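Local coordinates for alginate lyase A1-II' (Sphingomonas sp. A1, PDB 2CWS), which probably depolymerises alginate by eliminative cleavage through this polysaccharide lyase family 7 domain, at residues P123-V128 and L134-K139; V138-D143 and S147-Y152; H89-S94 and I107-H112; T154-G159 and T176-T181; G57-T60 and Y65-S68. One frame throughout, in Å; residues are numbered along the deposited sequence. Where two conformers were deposited one is given.

The chain folds as a two-sheet sandwich. Contacts 1 and 2 are successive hairpins of one sheet and share V138 and K139; their centres are about 7 Å apart. K126 of contact 1 is tied to D148 of contact 2 by a salt bridge. Contact 3 sets strand 107-112 of this sheet against the other sheet, and its centre lies about 10 Å from that of contact 1. Contact 4 packs a loop on a turn of the second sheet, with L134 of contact 1 touching M177. Contacts 3 and 5 meet at a bound sulfate, held by H112 and R67, although their centres are about 18 Å apart. The sulfate probably marks the substrate cleft.

Contact 1. Residues P123-V128 and L134-K139; sequences PLVKAV and LDMQVK
The flat side-chain amide of Q137 has V128 over one face. CG2 of V128 stands almost straight above the amide carbon, at 3.5 Å from Q137 CD. K126 crosses the aliphatic part of the same side chain at a slant, with K126 CE 4.0 Å from Q137 CB. K126 CE also lies close to the plane of the amide, at its edge. A bend at chi3 (-75°) turns the end of K126 this way. Its ammonium is paired with D148, which lies outside the two strands.

V125, A127, M136 and V138 point to the opposite side of the sheet. In the conformer described, M136 SD sits 3.6 Å from A127 CB. CG2 of V125 and CG2 of V138 are 4.2 Å apart. M164 and I166 of the other sheet pack onto this side.

The backbones run antiparallel. K126 and Q137 form a hydrogen-bonded pair, with both N-to-O distances 2.9 Å. V128 and D135 form another. K139 N reaches L124 O at 2.8 Å. L124 and V125 both face I111, which makes a classic beta bulge in strand 120-130.

The two sides of this hairpin differ in chemistry. The apolar side belongs to the sandwich core. The side with K126 and Q137 also carries D135, a buried carboxylate satisfied by H150 ND1 and the backbone N of N151. These two donors would probably favour the ionised form of D135.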
# COMPACT_ATOMS: atom_id res chain seq x y z
N PRO A 123 -7.71 -2.52 7.36
CA PRO A 123 -6.29 -2.78 6.96
C PRO A 123 -5.72 -3.75 7.98
O PRO A 123 -6.11 -3.74 9.14
CB PRO A 123 -5.61 -1.44 7.05
CG PRO A 123 -6.56 -0.53 7.73
CD PRO A 123 -7.93 -1.14 7.80
N LEU A 124 -4.76 -4.54 7.49
CA LEU A 124 -3.95 -5.38 8.39
C LEU A 124 -2.56 -4.79 8.64
O LEU A 124 -2.15 -4.65 9.79
CB LEU A 124 -3.80 -6.79 7.79
CG LEU A 124 -2.86 -7.72 8.61
CD1 LEU A 124 -3.47 -8.02 10.00
CD2 LEU A 124 -2.57 -8.99 7.83
N VAL A 125 -1.83 -4.45 7.58
CA VAL A 125 -0.50 -3.83 7.71
C VAL A 125 -0.55 -2.48 7.03
O VAL A 125 -1.00 -2.40 5.88
CB VAL A 125 0.61 -4.70 7.10
CG1 VAL A 125 1.96 -3.99 7.24
CG2 VAL A 125 0.61 -6.10 7.73
N LYS A 126 -0.03 -1.47 7.68
CA LYS A 126 0.14 -0.14 7.11
C LYS A 126 1.57 0.31 7.28
O LYS A 126 2.07 0.37 8.41
CB LYS A 126 -0.78 0.90 7.79
CG LYS A 126 -2.26 0.47 7.72
CD LYS A 126 -3.13 1.24 8.75
CE LYS A 126 -2.86 0.65 10.17
NZ LYS A 126 -3.73 1.38 11.16
N ALA A 127 2.26 0.62 6.17
CA ALA A 127 3.65 1.09 6.22
C ALA A 127 3.60 2.60 6.25
O ALA A 127 3.37 3.25 5.23
CB ALA A 127 4.42 0.52 5.03
N VAL A 128 3.77 3.16 7.46
CA VAL A 128 3.60 4.59 7.70
C VAL A 128 4.94 5.30 7.68
O VAL A 128 5.79 5.05 8.54
CB VAL A 128 2.93 4.82 9.06
CG1 VAL A 128 2.72 6.32 9.29
CG2 VAL A 128 1.60 4.05 9.17
N LEU A 134 10.06 4.87 9.76
CA LEU A 134 8.88 4.20 9.20
C LEU A 134 8.32 3.28 10.27
O LEU A 134 9.06 2.64 11.04
CB LEU A 134 9.26 3.43 7.94
CG LEU A 134 7.98 2.92 7.20
CD1 LEU A 134 8.07 3.18 5.71
CD2 LEU A 134 7.82 1.44 7.55
N ASP A 135 7.00 3.23 10.37
CA ASP A 135 6.29 2.41 11.34
C ASP A 135 5.45 1.40 10.55
O ASP A 135 4.49 1.81 9.88
CB ASP A 135 5.41 3.30 12.19
CG ASP A 135 4.62 2.57 13.26
OD1 ASP A 135 4.76 1.36 13.47
OD2 ASP A 135 3.81 3.33 13.90
N MET A 136 5.82 0.13 10.61
CA MET A 136 4.97 -0.92 10.04
C MET A 136 3.95 -1.31 11.07
O MET A 136 4.23 -2.07 12.00
CB MET A 136 5.81 -2.21 9.87
CG MET A 136 6.64 -2.09 8.61
SD MET A 136 5.68 -2.20 7.09
CE MET A 136 6.91 -3.02 6.09
N GLN A 137 2.76 -0.77 10.95
CA GLN A 137 1.68 -0.96 11.92
C GLN A 137 0.89 -2.20 11.53
O GLN A 137 0.50 -2.35 10.38
CB GLN A 137 0.75 0.27 11.90
CG GLN A 137 1.51 1.52 12.33
CD GLN A 137 0.69 2.81 12.34
OE1 GLN A 137 1.21 3.89 12.77
NE2 GLN A 137 -0.50 2.80 11.89
N VAL A 138 0.68 -3.08 12.50
CA VAL A 138 -0.12 -4.30 12.26
C VAL A 138 -1.33 -4.25 13.15
O VAL A 138 -1.21 -4.18 14.40
CB VAL A 138 0.69 -5.59 12.49
CG1 VAL A 138 -0.15 -6.80 12.13
CG2 VAL A 138 1.99 -5.59 11.68
N LYS A 139 -2.51 -4.27 12.58
CA LYS A 139 -3.71 -4.18 13.38
C LYS A 139 -3.85 -5.41 14.25
O LYS A 139 -3.54 -6.52 13.82
CB LYS A 139 -4.90 -4.02 12.42
CG LYS A 139 -6.19 -3.65 13.19
CD LYS A 139 -7.38 -3.41 12.29
CE LYS A 139 -8.53 -2.69 12.95
NZ LYS A 139 -8.97 -3.30 14.25

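Contact 2. Residues V138-D143 and S147-Y152; sequences VKQNSD and SDVHNY
V138 and V149 form an antiparallel hydrogen-bonded pair, with V138 N to V149 O 2.9 Å and V149 N to V138 O 2.8 Å, and K139 and D148 follow as a non-hydrogen-bonded pair. Q140 N adds a third bond, to S147 O.

The aliphatic part of Q140 crosses V149 at about a right angle; Q140 CG meets V149 CG2 at 3.9 Å. V138 CG2 lies 4.0 Å from N151 ND2, and that amide nitrogen donates to M136 O. On the other side of the sheet, D148 OD2 rests against K139 CA at 3.5 Å in the conformer described. The carboxylate of D148 pairs with K126, not with K139.

K139 runs nearly straight until chi4 (-51°) swings its ammonium back to the loop. There K139 NZ donates to N141 O and D143 O, each 2.8 Å away, and to a water. The water also takes N141 N and donates to S147 O, 2.8 Å off. S147 O thus accepts both this water and Q140 N. The ammonium fastens the loop from one end.

This is the loop end of the beta hairpin of strands 133-139 and 148-154, at the margin of one sheet of the jelly-roll sandwich.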
# COMPACT_ATOMS: atom_id res chain seq x y z
N VAL A 138 0.68 -3.08 12.50
CA VAL A 138 -0.12 -4.30 12.26
C VAL A 138 -1.33 -4.25 13.15
O VAL A 138 -1.21 -4.18 14.40
CB VAL A 138 0.69 -5.59 12.49
CG1 VAL A 138 -0.15 -6.80 12.13
CG2 VAL A 138 1.99 -5.59 11.68
N LYS A 139 -2.51 -4.27 12.58
CA LYS A 139 -3.71 -4.18 13.38
C LYS A 139 -3.85 -5.41 14.25
O LYS A 139 -3.54 -6.52 13.82
CB LYS A 139 -4.90 -4.02 12.42
CG LYS A 139 -6.19 -3.65 13.19
CD LYS A 139 -7.38 -3.41 12.29
CE LYS A 139 -8.53 -2.69 12.95
NZ LYS A 139 -8.97 -3.30 14.25
N GLN A 140 -4.32 -5.23 15.48
CA GLN A 140 -4.48 -6.36 16.39
C GLN A 140 -5.65 -7.27 16.00
O GLN A 140 -5.47 -8.48 15.81
CB GLN A 140 -4.72 -5.87 17.85
CG GLN A 140 -3.39 -5.28 18.41
CD GLN A 140 -3.56 -4.74 19.81
OE1 GLN A 140 -2.70 -5.01 20.67
NE2 GLN A 140 -4.64 -4.05 20.09
N ASN A 141 -6.85 -6.67 15.88
CA ASN A 141 -8.07 -7.45 15.76
C ASN A 141 -8.76 -7.20 14.42
O ASN A 141 -8.67 -6.08 13.87
CB ASN A 141 -9.06 -7.06 16.86
CG ASN A 141 -8.52 -7.42 18.24
OD1 ASN A 141 -7.67 -8.31 18.38
ND2 ASN A 141 -9.07 -6.65 19.17
N SER A 142 -9.44 -8.24 13.94
CA SER A 142 -10.06 -8.23 12.61
C SER A 142 -11.33 -7.41 12.53
O SER A 142 -11.86 -7.27 11.44
CB SER A 142 -10.36 -9.68 12.18
OG SER A 142 -11.34 -10.27 13.03
N ASP A 143 -11.87 -6.91 13.63
CA ASP A 143 -13.05 -6.11 13.69
C ASP A 143 -12.71 -4.67 14.10
O ASP A 143 -11.56 -4.23 13.86
CB ASP A 143 -14.04 -6.80 14.63
CG ASP A 143 -13.59 -6.93 16.06
OD1 ASP A 143 -14.37 -7.48 16.89
OD2 ASP A 143 -12.50 -6.40 16.31
N SER A 147 -6.38 -1.82 18.83
CA SER A 147 -5.46 -0.86 18.28
C SER A 147 -4.46 -1.56 17.36
O SER A 147 -4.78 -2.65 16.85
CB SER A 147 -4.71 -0.20 19.45
OG SER A 147 -3.76 -1.15 19.92
N ASP A 148 -3.27 -0.98 17.14
CA ASP A 148 -2.21 -1.57 16.34
C ASP A 148 -0.99 -1.95 17.15
O ASP A 148 -0.73 -1.37 18.23
CB ASP A 148 -1.76 -0.56 15.27
CG ASP A 148 -2.86 -0.12 14.33
OD1 ASP A 148 -2.74 0.94 13.68
OD2 ASP A 148 -3.87 -0.84 14.23
N VAL A 149 -0.21 -2.88 16.61
CA VAL A 149 1.15 -3.18 17.03
C VAL A 149 2.08 -2.35 16.15
O VAL A 149 2.07 -2.49 14.93
CB VAL A 149 1.49 -4.67 16.89
CG1 VAL A 149 2.90 -4.93 17.41
CG2 VAL A 149 0.42 -5.54 17.61
N HIS A 150 2.89 -1.49 16.78
CA HIS A 150 3.81 -0.64 16.03
C HIS A 150 5.13 -1.34 15.88
O HIS A 150 5.56 -2.12 16.76
CB HIS A 150 3.98 0.70 16.76
CG HIS A 150 2.67 1.44 16.82
ND1 HIS A 150 2.33 2.37 15.90
CD2 HIS A 150 1.58 1.34 17.63
CE1 HIS A 150 1.11 2.84 16.13
NE2 HIS A 150 0.65 2.24 17.21
N ASN A 151 5.82 -1.07 14.77
CA ASN A 151 7.15 -1.65 14.50
C ASN A 151 7.99 -0.55 13.87
O ASN A 151 7.80 -0.22 12.67
CB ASN A 151 7.06 -2.86 13.56
CG ASN A 151 6.26 -3.99 14.20
OD1 ASN A 151 6.80 -4.78 15.02
ND2 ASN A 151 4.95 -4.08 13.91
N TYR A 152 8.87 0.03 14.66
CA TYR A 152 9.57 1.25 14.25
C TYR A 152 10.95 0.96 13.64
O TYR A 152 11.73 0.17 14.25
CB TYR A 152 9.79 2.18 15.46
CG TYR A 152 8.44 2.64 16.03
CD1 TYR A 152 7.99 2.23 17.26
CD2 TYR A 152 7.64 3.50 15.27
CE1 TYR A 152 6.72 2.72 17.75
CE2 TYR A 152 6.40 3.98 15.71
CZ TYR A 152 5.97 3.57 16.94
OH TYR A 152 4.74 3.97 17.44
O HOH W 1 -7.23 -3.88 16.39

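Contact 3. Residues H89-S94 and I107-H112; sequences HTMKLS and IVAQIH. With SO4 (sulfate ion), chain B.
M91 reaches A109 with a chain extended through its first two torsions (chi1 174°) that turns only at its last bond (chi3 66°). This puts M91 CE 3.8 Å from A109 CB and 4.0 Å from Q110 O. L93 approaches the same methyl group from further along its strand, with L93 CD2 4.2 Å from A109 CB.

The two strands are nearly antiparallel, but they belong to different sheets. Their axes are 9.8 Å apart, so side chains alone bridge the gap. F200 and L223 also touch M91 in this core.

Q110 points away from the core, to the other side of its sheet. H112 lies two residues on. H112 NE2 donates to sulfate O2 at 2.6 Å, in an almost straight bond (177°), and the sulfate sits at the edge of the ring, in its plane. Y199 lies nearly parallel to the ring. Q110 NE2 gives the sulfate O1 only a weak bond, at 3.4 Å; its stronger partner is E69.

Strand 107-112 is therefore two-sided. The A109 side is held by dispersion forces in a buried apolar core. The Q110 and H112 side offers N-H groups to an anion. In this family the Q-I-H sequence lines the substrate cleft, so the sulfate may occupy part of the place of a sugar carboxylate.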
# COMPACT_ATOMS: atom_id res chain seq x y z
N HIS A 89 2.66 -15.19 1.10
CA HIS A 89 2.19 -14.08 0.29
C HIS A 89 3.14 -12.92 0.53
O HIS A 89 3.17 -12.42 1.68
CB HIS A 89 0.78 -13.69 0.77
CG HIS A 89 -0.13 -14.90 0.81
ND1 HIS A 89 -0.62 -15.48 -0.34
CD2 HIS A 89 -0.49 -15.69 1.85
CE1 HIS A 89 -1.34 -16.55 0.01
NE2 HIS A 89 -1.26 -16.68 1.33
N THR A 90 3.93 -12.52 -0.47
CA THR A 90 5.03 -11.60 -0.22
C THR A 90 5.06 -10.48 -1.24
O THR A 90 5.11 -10.75 -2.44
CB THR A 90 6.37 -12.36 -0.29
OG1 THR A 90 6.27 -13.41 0.70
CG2 THR A 90 7.53 -11.42 0.05
N MET A 91 5.11 -9.25 -0.76
CA MET A 91 5.38 -8.08 -1.61
C MET A 91 6.75 -7.54 -1.29
O MET A 91 7.10 -7.38 -0.12
CB MET A 91 4.29 -7.03 -1.34
CG MET A 91 4.60 -5.73 -2.11
SD MET A 91 3.22 -4.55 -2.08
CE MET A 91 3.21 -4.17 -0.29
N LYS A 92 7.50 -7.26 -2.32
CA LYS A 92 8.79 -6.61 -2.21
C LYS A 92 8.75 -5.33 -3.03
O LYS A 92 8.19 -5.30 -4.12
CB LYS A 92 9.96 -7.45 -2.73
CG LYS A 92 10.08 -8.77 -2.01
CD LYS A 92 11.28 -9.51 -2.63
CE LYS A 92 12.43 -8.52 -2.71
NZ LYS A 92 13.68 -9.08 -3.26
N LEU A 93 9.33 -4.26 -2.49
CA LEU A 93 9.42 -3.04 -3.28
C LEU A 93 10.68 -2.31 -2.87
O LEU A 93 11.23 -2.48 -1.77
CB LEU A 93 8.15 -2.17 -3.15
CG LEU A 93 7.78 -1.69 -1.73
CD1 LEU A 93 8.54 -0.43 -1.30
CD2 LEU A 93 6.29 -1.34 -1.73
N SER A 94 11.10 -1.40 -3.74
CA SER A 94 12.13 -0.43 -3.40
C SER A 94 11.60 0.94 -3.80
O SER A 94 10.95 1.05 -4.85
CB SER A 94 13.52 -0.70 -3.97
OG SER A 94 13.48 -0.52 -5.36
N ILE A 107 1.17 6.88 3.98
CA ILE A 107 1.26 5.42 3.97
C ILE A 107 1.72 5.02 2.58
O ILE A 107 1.13 5.44 1.57
CB ILE A 107 -0.08 4.78 4.39
CG1 ILE A 107 -0.29 4.97 5.87
CG2 ILE A 107 -0.15 3.30 3.96
CD1 ILE A 107 -1.68 4.61 6.37
N VAL A 108 2.76 4.18 2.51
CA VAL A 108 3.40 3.82 1.24
C VAL A 108 3.18 2.37 0.85
O VAL A 108 3.50 2.01 -0.29
CB VAL A 108 4.91 4.17 1.22
CG1 VAL A 108 5.11 5.68 1.31
CG2 VAL A 108 5.64 3.42 2.33
N ALA A 109 2.62 1.55 1.72
CA ALA A 109 2.28 0.18 1.37
C ALA A 109 1.30 -0.34 2.39
O ALA A 109 1.24 0.15 3.54
CB ALA A 109 3.53 -0.71 1.34
N GLN A 110 0.52 -1.34 1.99
CA GLN A 110 -0.44 -1.97 2.91
C GLN A 110 -0.59 -3.45 2.58
O GLN A 110 -0.37 -3.90 1.45
CB GLN A 110 -1.87 -1.36 2.84
CG GLN A 110 -1.90 0.15 2.88
CD GLN A 110 -3.30 0.65 3.09
OE1 GLN A 110 -3.98 0.21 4.03
NE2 GLN A 110 -3.73 1.58 2.25
N ILE A 111 -1.08 -4.18 3.59
CA ILE A 111 -1.92 -5.36 3.36
C ILE A 111 -3.30 -4.94 3.85
O ILE A 111 -3.41 -4.57 5.03
CB ILE A 111 -1.45 -6.63 4.09
CG1 ILE A 111 -0.08 -7.07 3.62
CG2 ILE A 111 -2.50 -7.72 3.89
CD1 ILE A 111 0.42 -8.27 4.41
N HIS A 112 -4.31 -5.05 2.99
CA HIS A 112 -5.64 -4.67 3.40
C HIS A 112 -6.54 -5.90 3.49
O HIS A 112 -6.50 -6.78 2.59
CB HIS A 112 -6.19 -3.69 2.34
CG HIS A 112 -7.21 -2.77 2.93
ND1 HIS A 112 -8.48 -3.15 3.33
CD2 HIS A 112 -7.11 -1.46 3.20
CE1 HIS A 112 -9.12 -2.10 3.81
NE2 HIS A 112 -8.32 -1.02 3.74
S SO4 B . -8.12 2.50 3.89
O1 SO4 B . -7.03 2.04 2.85
O2 SO4 B . -8.89 1.39 4.41
O3 SO4 B . -7.50 3.13 5.00
O4 SO4 B . -9.05 3.43 3.24

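Contact 4. Residues T154-G159 and T176-T181; sequences TGIKLG and TMNGDT
The apolar part of the contact is I156 against M177. The CE methyl of M177 is 4.1 Å from both I156 CG1 and I156 CG2, so it sits at the fork of the branched side chain. M177 is bent at chi2 (-72°) and again at chi3 (-75°), which curls its end toward the loop. The two side chains cross at a slant. I156 was modelled in two conformers, and these distances hold for one of them. Y162 touches both residues and F153 packs on M177, so the pair continues into the sandwich core.

The mixed part is small. I156 CD1 meets N178 ND2 at 3.7 Å, the two side chains coming from opposite directions. The other end of that amide is polar and satisfied, since N178 OD1 accepts from the backbone N of N163.

The polar bonds lie within the 176-181 segment. M177 N reaches D180 O at 3.1 Å, and D180 N returns to M177 O at 3.0 Å. One step further out, the hydroxyls T176 OG1 and T181 OG1 are hydrogen-bonded at 2.6 Å.

In the 154-159 loop, G155 and I156 both face G132 in a G1 beta bulge. The residues N178 and G179 have the positive phi angles of a type I' turn, here closing the tight two-residue hairpin of strands 172-177 and 180-185.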
# COMPACT_ATOMS: atom_id res chain seq x y z
N THR A 154 14.11 3.08 12.63
CA THR A 154 14.76 4.35 12.88
C THR A 154 15.75 4.70 11.78
O THR A 154 16.61 3.87 11.41
CB THR A 154 15.50 4.27 14.22
OG1 THR A 154 14.52 4.02 15.23
CG2 THR A 154 16.22 5.55 14.53
N GLY A 155 15.67 5.95 11.27
CA GLY A 155 16.69 6.56 10.40
C GLY A 155 16.23 6.71 8.96
O GLY A 155 16.98 7.28 8.14
N ILE A 156 15.04 6.27 8.62
CA ILE A 156 14.45 6.28 7.25
C ILE A 156 14.07 7.74 6.94
O ILE A 156 13.02 8.16 7.46
CB ILE A 156 13.23 5.34 7.10
CG1 ILE A 156 13.39 3.92 7.75
CG2 ILE A 156 12.80 5.23 5.67
CD1 ILE A 156 14.64 3.34 7.14
N LYS A 157 14.83 8.52 6.15
CA LYS A 157 14.56 9.92 5.95
C LYS A 157 13.95 10.21 4.59
O LYS A 157 13.96 9.41 3.66
CB LYS A 157 15.82 10.76 6.15
CG LYS A 157 16.25 10.67 7.61
CD LYS A 157 17.60 11.30 7.90
CE LYS A 157 17.89 11.15 9.42
NZ LYS A 157 19.25 11.72 9.69
N LEU A 158 13.36 11.42 4.50
CA LEU A 158 12.88 11.91 3.22
C LEU A 158 13.96 11.80 2.17
O LEU A 158 15.07 12.21 2.38
CB LEU A 158 12.47 13.40 3.40
CG LEU A 158 11.62 13.96 2.26
CD1 LEU A 158 10.20 13.43 2.36
CD2 LEU A 158 11.65 15.48 2.30
N GLY A 159 13.59 11.20 1.03
CA GLY A 159 14.52 11.01 -0.09
C GLY A 159 15.38 9.77 -0.02
O GLY A 159 15.97 9.41 -1.04
N THR A 176 9.40 -5.79 6.94
CA THR A 176 10.84 -5.61 6.79
C THR A 176 11.16 -4.31 6.11
O THR A 176 10.57 -3.96 5.07
CB THR A 176 11.37 -6.74 5.85
OG1 THR A 176 11.04 -8.01 6.46
CG2 THR A 176 12.88 -6.68 5.62
N MET A 177 12.17 -3.62 6.65
CA MET A 177 12.80 -2.49 5.98
C MET A 177 14.29 -2.72 5.95
O MET A 177 14.90 -2.94 7.00
CB MET A 177 12.54 -1.17 6.76
CG MET A 177 11.08 -0.77 6.72
SD MET A 177 10.55 -0.18 5.10
CE MET A 177 11.33 1.47 5.13
N ASN A 178 14.86 -2.68 4.77
CA ASN A 178 16.33 -2.75 4.61
C ASN A 178 16.89 -3.98 5.30
O ASN A 178 17.93 -3.92 5.95
CB ASN A 178 17.01 -1.48 5.08
CG ASN A 178 16.44 -0.24 4.37
OD1 ASN A 178 15.97 -0.31 3.22
ND2 ASN A 178 16.51 0.87 5.05
N GLY A 179 16.18 -5.11 5.16
CA GLY A 179 16.72 -6.36 5.70
C GLY A 179 16.47 -6.56 7.18
O GLY A 179 16.83 -7.62 7.71
N ASP A 180 15.81 -5.62 7.86
CA ASP A 180 15.46 -5.73 9.30
C ASP A 180 14.00 -6.19 9.36
O ASP A 180 13.13 -5.42 8.95
CB ASP A 180 15.68 -4.37 9.93
CG ASP A 180 15.30 -4.25 11.38
OD1 ASP A 180 14.69 -5.22 11.93
OD2 ASP A 180 15.59 -3.19 11.98
N THR A 181 13.76 -7.43 9.82
CA THR A 181 12.44 -7.98 9.84
C THR A 181 11.89 -8.07 11.26
O THR A 181 12.59 -8.48 12.21
CB THR A 181 12.44 -9.38 9.22
OG1 THR A 181 12.87 -9.29 7.87
CG2 THR A 181 11.08 -10.06 9.28

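Contact 5. Residues G57-T60 and Y65-S68; sequences GGTT and YPRS. With SO4 (sulfate ion), chain B.
The loop 57-60 folds back along the start of strand 67-72, beside the sulfate site, and T60 meets R67 there. T60 OG1 lies 3.1 Å from R67 NH2. The bond is weak, because it is strongly bent (124°). The two side chains cross at about a right angle.

Two waters fill in where the backbones do not bond directly. One receives R67 N and donates to G58 O, 2.7 Å away. The other receives T60 N and R67 NE, the latter at 3.0 Å, and donates to Y65 O. It thereby links the loop, the strand entry and the arginine side chain. Side-chain carbons also make van der Waals contacts with backbone atoms. T59 CG2 rests 3.5 Å from Y65 C, and P66 CB lies 3.5 Å from G58 O.

R67 opens the sequence R-S-E-L-R, which in family 7 lyases lies on a strand lining the substrate cleft. Its chain leaves the backbone with CG between N and the carbonyl carbon (chi1 75°) and bends again at chi3 (75°). The guanidinium then takes the sulfate at its edge, with the sulfur in its plane. R67 NH1 donates to sulfate O1 at 3.0 Å, and R67 NH2 donates to sulfate O4 at 2.8 Å. This two-pronged grip fixes how the group is turned.

E69 forms a salt bridge with R67 NH1, and Y205 makes a cation-pi contact with R67. H112 NE2 and Y205 OH also bind the sulfate, which probably came from the crystallisation liquor.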
# COMPACT_ATOMS: atom_id res chain seq x y z
N GLY A 57 -7.62 16.07 -2.23
CA GLY A 57 -8.13 15.11 -3.20
C GLY A 57 -9.40 14.38 -2.70
O GLY A 57 -9.77 14.38 -1.55
N GLY A 58 -10.03 13.71 -3.70
CA GLY A 58 -11.16 12.89 -3.36
C GLY A 58 -10.79 11.71 -2.49
O GLY A 58 -9.60 11.27 -2.56
N THR A 59 -11.74 11.22 -1.73
CA THR A 59 -11.46 10.10 -0.81
C THR A 59 -12.42 8.98 -1.17
O THR A 59 -13.55 9.23 -1.65
CB THR A 59 -11.60 10.52 0.66
OG1 THR A 59 -12.95 10.88 0.87
CG2 THR A 59 -10.68 11.67 0.89
N THR A 60 -11.93 7.74 -1.00
CA THR A 60 -12.76 6.59 -1.29
C THR A 60 -13.80 6.46 -0.21
O THR A 60 -13.79 7.10 0.85
CB THR A 60 -11.93 5.31 -1.43
OG1 THR A 60 -11.12 5.14 -0.25
CG2 THR A 60 -11.00 5.46 -2.63
N TYR A 65 -8.95 10.12 3.77
CA TYR A 65 -7.69 10.64 3.22
C TYR A 65 -7.55 10.27 1.75
O TYR A 65 -7.98 9.19 1.32
CB TYR A 65 -6.49 10.07 3.97
CG TYR A 65 -6.38 10.47 5.41
CD1 TYR A 65 -6.61 9.53 6.43
CD2 TYR A 65 -6.07 11.75 5.81
CE1 TYR A 65 -6.52 9.88 7.78
CE2 TYR A 65 -5.94 12.13 7.14
CZ TYR A 65 -6.17 11.17 8.14
OH TYR A 65 -6.06 11.50 9.45
N PRO A 66 -6.93 11.14 0.95
CA PRO A 66 -6.79 10.88 -0.49
C PRO A 66 -5.57 10.00 -0.79
O PRO A 66 -4.62 9.89 0.02
CB PRO A 66 -6.58 12.30 -1.06
CG PRO A 66 -5.81 12.99 0.07
CD PRO A 66 -6.39 12.44 1.34
N ARG A 67 -5.59 9.38 -1.97
CA ARG A 67 -4.50 8.48 -2.35
C ARG A 67 -4.28 8.50 -3.86
O ARG A 67 -5.21 8.69 -4.65
CB ARG A 67 -4.78 7.04 -1.90
CG ARG A 67 -5.82 6.32 -2.78
CD ARG A 67 -6.30 5.07 -2.09
NE ARG A 67 -7.23 5.32 -0.97
CZ ARG A 67 -7.29 4.69 0.18
NH1 ARG A 67 -6.35 3.81 0.55
NH2 ARG A 67 -8.31 4.98 0.99
N SER A 68 -3.03 8.18 -4.20
CA SER A 68 -2.68 7.67 -5.54
C SER A 68 -1.99 6.34 -5.22
O SER A 68 -0.86 6.38 -4.72
CB SER A 68 -1.77 8.65 -6.27
OG SER A 68 -1.43 8.08 -7.53
S SO4 B . -8.12 2.50 3.89
O1 SO4 B . -7.03 2.04 2.85
O2 SO4 B . -8.89 1.39 4.41
O3 SO4 B . -7.50 3.13 5.00
O4 SO4 B . -9.05 3.43 3.24
O HOH W 2 -8.32 9.00 -3.07
O HOH W 3 -9.01 7.74 -0.68